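Local coordinates for protein MEM-A1 (Soil metagenome, PDB 6E0S) that probably hydrolyses beta-lactam antibiotics with the help of active-site zinc ions, as a subclass B3 metallo-beta-lactamase, at residues L86-H91 / V174-R179; A227-I232 / I259-C264. All coordinates share one frame; numbering follows the deposited sequence.

Interaction 1. Residues L86-H91 / V174-R179; sequences LILNSH and VSWTWR. With ZN (zinc ion), chain B.
W176 meets L88 and N89 at the heart of the alpha-beta/beta-alpha sandwich of the metallo-beta-lactamase fold, where strand 84-88 of one sheet runs out into the zinc-binding loop and strand 174-182 of the other faces it. The apolar part is a CH-pi contact: CD1 of L88 lies over the six-membered ring of W176, 3.8 Å from its centroid and 18° off the normal, while L88 CB rests above the same face nearer the rim. Leucine suits the place because its branch sets a methyl over the ring. V174 CG1 lies against the opposite face, toward the rim, so that aliphatic carbons approach the indole from both sides. W176 CG stands anti to its carbonyl carbon (chi1 -59°), which carries the indole to L88 and N89; tryptophan combines broad apolar faces with an N-H at the edge.

One side-chain and one main-chain hydrogen bond tie the segments together. W176 NE1 donates to N89 O at 3.0 Å; the oxygen lies in the indole plane, yet the donor stands above the carbonyl plane. V174 N donates to S90 O at 2.8 Å, and S90 CA contacts V174 O at 3.3 Å. The hydroxyl of S90 bonds to D60.

Beyond S90 the chain reaches the metal. N89 ND2 bonds to H91 O at 3.0 Å and also to D60 OD1. H91 ND1 is bonded to D193, and its NE2 binds zinc at 2.3 Å, beside H93, H169 and a water 2.0 Å from the metal.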
loop_
_atom_site.group_PDB
_atom_site.type_symbol
_atom_site.label_atom_id
_atom_site.label_comp_id
_atom_site.label_asym_id
_atom_site.label_seq_id
_atom_site.Cartn_x
_atom_site.Cartn_y
_atom_site.Cartn_z
ATOM N N LEU A 86 -10.996 -9.959 2.978
ATOM C CA LEU A 86 -9.655 -9.714 3.500
ATOM C C LEU A 86 -9.301 -8.282 3.204
ATOM O O LEU A 86 -9.596 -7.793 2.116
ATOM C CB LEU A 86 -8.593 -10.623 2.846
ATOM C CG LEU A 86 -8.893 -12.124 2.917
ATOM C CD1 LEU A 86 -8.063 -12.891 1.913
ATOM C CD2 LEU A 86 -8.565 -12.585 4.334
ATOM N N ILE A 87 -8.684 -7.619 4.168
ATOM C CA ILE A 87 -8.159 -6.275 3.974
ATOM C C ILE A 87 -6.668 -6.372 4.224
ATOM O O ILE A 87 -6.257 -6.855 5.286
ATOM C CB ILE A 87 -8.819 -5.255 4.911
ATOM C CG1 ILE A 87 -10.302 -5.101 4.561
ATOM C CG2 ILE A 87 -8.113 -3.910 4.771
ATOM C CD1 ILE A 87 -11.142 -4.349 5.681
ATOM N N LEU A 88 -5.861 -5.976 3.231
ATOM C CA LEU A 88 -4.402 -6.049 3.339
ATOM C C LEU A 88 -3.860 -4.654 3.594
ATOM O O LEU A 88 -4.416 -3.672 3.108
ATOM C CB LEU A 88 -3.765 -6.614 2.064
ATOM C CG LEU A 88 -4.458 -7.783 1.381
ATOM C CD1 LEU A 88 -3.689 -8.271 0.111
ATOM C CD2 LEU A 88 -4.743 -8.931 2.375
ATOM N N ASN A 89 -2.798 -4.549 4.378
ATOM C CA ASN A 89 -2.208 -3.243 4.680
ATOM C C ASN A 89 -0.826 -3.127 4.048
ATOM O O ASN A 89 -0.024 -4.068 4.115
ATOM C CB ASN A 89 -2.129 -3.046 6.191
ATOM C CG ASN A 89 -1.504 -1.707 6.599
ATOM O OD1 ASN A 89 -0.674 -1.668 7.508
ATOM N ND2 ASN A 89 -1.938 -0.607 5.969
ATOM N N SER A 90 -0.563 -1.990 3.403
ATOM C CA SER A 90 0.780 -1.649 2.940
ATOM C C SER A 90 1.643 -1.232 4.135
ATOM O O SER A 90 2.573 -1.952 4.511
ATOM C CB SER A 90 0.728 -0.537 1.877
ATOM O OG SER A 90 0.174 0.652 2.413
ATOM N N HIS A 91 1.335 -0.117 4.807
ATOM C CA HIS A 91 2.080 0.142 6.028
ATOM C C HIS A 91 1.203 0.811 7.091
ATOM O O HIS A 91 0.139 1.388 6.821
ATOM C CB HIS A 91 3.376 0.938 5.756
ATOM C CG HIS A 91 3.148 2.361 5.364
ATOM N ND1 HIS A 91 3.114 2.782 4.051
ATOM C CD2 HIS A 91 2.948 3.468 6.120
ATOM C CE1 HIS A 91 2.895 4.085 4.015
ATOM N NE2 HIS A 91 2.778 4.523 5.258
ATOM N N VAL A 174 4.743 -3.528 3.626
ATOM C CA VAL A 174 4.567 -4.675 2.724
ATOM C C VAL A 174 4.066 -4.174 1.375
ATOM O O VAL A 174 3.140 -3.349 1.300
ATOM C CB VAL A 174 3.594 -5.747 3.278
ATOM C CG1 VAL A 174 3.404 -6.893 2.245
ATOM C CG2 VAL A 174 4.074 -6.279 4.633
ATOM N N SER A 175 4.709 -4.638 0.305
ATOM C CA SER A 175 4.186 -4.473 -1.044
ATOM C C SER A 175 3.525 -5.787 -1.468
ATOM O O SER A 175 3.952 -6.863 -1.058
ATOM C CB SER A 175 5.295 -4.082 -2.021
ATOM O OG SER A 175 5.940 -2.880 -1.564
ATOM N N TRP A 176 2.496 -5.690 -2.309
ATOM C CA TRP A 176 1.645 -6.825 -2.650
ATOM C C TRP A 176 1.604 -7.061 -4.158
ATOM O O TRP A 176 1.476 -6.112 -4.944
ATOM C CB TRP A 176 0.234 -6.580 -2.115
ATOM C CG TRP A 176 0.175 -6.382 -0.649
ATOM C CD1 TRP A 176 0.222 -5.171 0.023
ATOM C CD2 TRP A 176 0.019 -7.390 0.342
ATOM N NE1 TRP A 176 0.086 -5.393 1.377
ATOM C CE2 TRP A 176 -0.052 -6.738 1.596
ATOM C CE3 TRP A 176 -0.082 -8.785 0.301
ATOM C CZ2 TRP A 176 -0.207 -7.444 2.795
ATOM C CZ3 TRP A 176 -0.239 -9.475 1.481
ATOM C CH2 TRP A 176 -0.308 -8.797 2.719
ATOM N N THR A 177 1.696 -8.321 -4.586
ATOM C CA THR A 177 1.732 -8.604 -6.022
ATOM C C THR A 177 0.706 -9.683 -6.388
ATOM O O THR A 177 0.405 -10.586 -5.598
ATOM C CB THR A 177 3.124 -9.040 -6.503
ATOM O OG1 THR A 177 3.458 -10.286 -5.893
ATOM C CG2 THR A 177 4.211 -8.006 -6.130
ATOM N N TRP A 178 0.142 -9.561 -7.591
ATOM C CA TRP A 178 -0.837 -10.528 -8.086
ATOM C C TRP A 178 -0.928 -10.365 -9.594
ATOM O O TRP A 178 -0.370 -9.433 -10.172
ATOM C CB TRP A 178 -2.230 -10.370 -7.433
ATOM C CG TRP A 178 -2.978 -9.080 -7.737
ATOM C CD1 TRP A 178 -4.089 -8.946 -8.519
ATOM C CD2 TRP A 178 -2.706 -7.770 -7.210
ATOM N NE1 TRP A 178 -4.507 -7.639 -8.537
ATOM C CE2 TRP A 178 -3.668 -6.896 -7.750
ATOM C CE3 TRP A 178 -1.724 -7.244 -6.357
ATOM C CZ2 TRP A 178 -3.688 -5.531 -7.456
ATOM C CZ3 TRP A 178 -1.753 -5.880 -6.067
ATOM C CH2 TRP A 178 -2.725 -5.050 -6.601
ATOM N N ARG A 179 -1.614 -11.297 -10.239
ATOM C CA ARG A 179 -1.857 -11.197 -11.673
ATOM C C ARG A 179 -3.341 -10.976 -11.898
ATOM O O ARG A 179 -4.171 -11.607 -11.235
ATOM C CB ARG A 179 -1.400 -12.474 -12.408
ATOM C CG ARG A 179 0.109 -12.589 -12.417
ATOM C CD ARG A 179 0.615 -13.575 -13.482
ATOM N NE ARG A 179 0.538 -13.035 -14.832
ATOM C CZ ARG A 179 1.487 -12.302 -15.425
ATOM N NH1 ARG A 179 2.625 -12.007 -14.816
ATOM N NH2 ARG A 179 1.295 -11.875 -16.651
HETATM ZN ZN ZN B . 3.855 6.333 6.081
HETATM O O HOH W 1 2.992 8.094 5.998
#

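Interaction 2. Residues A227-I232 / I259-C264; sequences ALDCDI and IDRQAC
C230 and C264 are joined by a disulfide, SG to SG 2.1 Å with a torsion of 78° about the S-S bond, which ties the loop before strand 232-235 to the first turn of helix 263-285. Around it the polar groups are paired closely. R261, bent at its third torsion (58°), donates from NH1 to two OD1 atoms lying near the guanidinium plane, though both carboxylates are turned 64° from it: D229 OD1 at 2.9 Å, met nearly end-on, and D231 OD1 at 2.8 Å, met from above the carboxylate plane. NH2 adds a weak bond to D229 OD1; arginine's length and several N-H groups suit a place beside two acids. D231 OD2 accepts from A188 N of strand 185-192.

Backbone groups are matched too. D231 O takes an almost straight bond from D260 N at 2.8 Å, and C230 O lies 3.2 Å from R261 CA in a CH...O contact. Water 2, over the guanidinium face, accepts from C230 N at 3.0 Å and donates to R261 O. At the helix start, D260 OD2 caps Q262 N at 2.9 Å, a role to which a short acid is suited. CG1 of I232 touches CG1 of I259. The covalent S-S bond thus limits how far loop and helix start can separate, and the charge pairs, partly at the surface, probably add to it.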
loop_
_atom_site.group_PDB
_atom_site.type_symbol
_atom_site.label_atom_id
_atom_site.label_comp_id
_atom_site.label_asym_id
_atom_site.label_seq_id
_atom_site.Cartn_x
_atom_site.Cartn_y
_atom_site.Cartn_z
ATOM N N ALA A 227 13.067 -4.836 -8.805
ATOM C CA ALA A 227 13.194 -6.114 -9.508
ATOM C C ALA A 227 11.859 -6.816 -9.758
ATOM O O ALA A 227 11.843 -7.895 -10.365
ATOM C CB ALA A 227 14.121 -7.056 -8.738
ATOM N N LEU A 228 10.738 -6.242 -9.353
ATOM C CA LEU A 228 9.486 -6.982 -9.420
ATOM C C LEU A 228 8.983 -7.130 -10.858
ATOM O O LEU A 228 9.170 -6.247 -11.702
ATOM C CB LEU A 228 8.404 -6.277 -8.592
ATOM C CG LEU A 228 8.585 -6.231 -7.084
ATOM C CD1 LEU A 228 7.477 -5.366 -6.537
ATOM C CD2 LEU A 228 8.485 -7.652 -6.538
ATOM N N ASP A 229 8.328 -8.265 -11.128
ATOM C CA ASP A 229 7.488 -8.402 -12.319
ATOM C C ASP A 229 6.398 -7.340 -12.244
ATOM O O ASP A 229 5.504 -7.415 -11.391
ATOM C CB ASP A 229 6.909 -9.825 -12.397
ATOM C CG ASP A 229 6.292 -10.159 -13.754
ATOM O OD1 ASP A 229 6.377 -9.342 -14.707
ATOM O OD2 ASP A 229 5.701 -11.265 -13.851
ATOM N N CYS A 230 6.474 -6.312 -13.094
ATOM C CA CYS A 230 5.685 -5.096 -12.854
ATOM C C CYS A 230 5.060 -4.578 -14.151
ATOM O O CYS A 230 5.620 -3.694 -14.806
ATOM C CB CYS A 230 6.583 -4.050 -12.211
ATOM S SG CYS A 230 5.825 -2.464 -11.859
ATOM N N ASP A 231 3.891 -5.114 -14.512
ATOM C CA ASP A 231 3.178 -4.549 -15.649
ATOM C C ASP A 231 2.407 -3.296 -15.261
ATOM O O ASP A 231 2.427 -2.301 -16.000
ATOM C CB ASP A 231 2.217 -5.569 -16.237
ATOM C CG ASP A 231 2.932 -6.650 -17.021
ATOM O OD1 ASP A 231 3.872 -6.303 -17.765
ATOM O OD2 ASP A 231 2.588 -7.832 -16.843
ATOM N N ILE A 232 1.700 -3.323 -14.130
ATOM C CA ILE A 232 0.894 -2.189 -13.690
ATOM C C ILE A 232 1.246 -1.882 -12.243
ATOM O O ILE A 232 1.054 -2.728 -11.360
ATOM C CB ILE A 232 -0.612 -2.465 -13.825
ATOM C CG1 ILE A 232 -0.982 -2.696 -15.308
ATOM C CG2 ILE A 232 -1.433 -1.313 -13.184
ATOM C CD1 ILE A 232 -2.464 -3.131 -15.548
ATOM N N ILE A 259 -0.369 0.042 -18.248
ATOM C CA ILE A 259 0.773 -0.856 -18.385
ATOM C C ILE A 259 2.036 -0.066 -18.683
ATOM O O ILE A 259 2.082 0.728 -19.630
ATOM C CB ILE A 259 0.519 -1.902 -19.483
ATOM C CG1 ILE A 259 -0.635 -2.815 -19.033
ATOM C CG2 ILE A 259 1.818 -2.683 -19.773
ATOM C CD1 ILE A 259 -1.033 -3.894 -20.037
ATOM N N ASP A 260 3.078 -0.312 -17.889
ATOM C CA ASP A 260 4.391 0.287 -18.130
ATOM C C ASP A 260 5.397 -0.558 -17.354
ATOM O O ASP A 260 5.507 -0.415 -16.131
ATOM C CB ASP A 260 4.444 1.737 -17.681
ATOM C CG ASP A 260 5.791 2.387 -17.985
ATOM O OD1 ASP A 260 5.838 3.626 -18.039
ATOM O OD2 ASP A 260 6.795 1.664 -18.193
ATOM N N ARG A 261 6.151 -1.390 -18.071
ATOM C CA ARG A 261 7.009 -2.332 -17.368
ATOM C C ARG A 261 8.232 -1.681 -16.741
ATOM O O ARG A 261 8.975 -2.371 -16.028
ATOM C CB ARG A 261 7.411 -3.470 -18.315
ATOM C CG ARG A 261 6.258 -4.478 -18.539
ATOM C CD ARG A 261 6.718 -5.794 -19.204
ATOM N NE ARG A 261 7.752 -6.491 -18.439
ATOM C CZ ARG A 261 7.511 -7.272 -17.381
ATOM N NH1 ARG A 261 6.269 -7.476 -16.941
ATOM N NH2 ARG A 261 8.519 -7.860 -16.761
ATOM N N GLN A 262 8.457 -0.385 -16.949
ATOM C CA GLN A 262 9.503 0.324 -16.214
ATOM C C GLN A 262 8.969 1.079 -15.000
ATOM O O GLN A 262 9.762 1.722 -14.296
ATOM C CB GLN A 262 10.255 1.293 -17.126
ATOM C CG GLN A 262 10.863 0.637 -18.377
ATOM C CD GLN A 262 11.797 -0.531 -18.058
ATOM O OE1 GLN A 262 12.676 -0.442 -17.193
ATOM N NE2 GLN A 262 11.594 -1.642 -18.757
ATOM N N ALA A 263 7.671 0.979 -14.700
ATOM C CA ALA A 263 7.100 1.814 -13.634
ATOM C C ALA A 263 7.704 1.506 -12.255
ATOM O O ALA A 263 8.000 2.427 -11.483
ATOM C CB ALA A 263 5.572 1.667 -13.594
ATOM N N CYS A 264 7.846 0.222 -11.895
ATOM C CA CYS A 264 8.407 -0.099 -10.579
ATOM C C CYS A 264 9.880 0.305 -10.481
ATOM O O CYS A 264 10.335 0.783 -9.434
ATOM C CB CYS A 264 8.253 -1.594 -10.268
ATOM S SG CYS A 264 6.575 -2.133 -9.955
HETATM O O HOH W 2 8.380 -5.297 -15.156
#

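Interactions 1 and 2 lie in series along the chain, the first closing before the second opens, with centres 16 Å apart. Interaction 1 is buried near the middle of the molecule and bridges the two sheets beside the zinc site; interaction 2 is partly buried at the periphery, where the C-terminal helix 263-285 begins. The five-stranded sheet connects them: strand 174-182 pairs with 185-192, which pairs with 232-235, the strand that 227-232 leads into, beginning at I232. They also touch directly, since R179 NH1 lies 3.3 Å from D229 OD2 in a weak ion pair and T177 packs on L228. One sheet thus joins the metal-binding core to the disulfide-held edge.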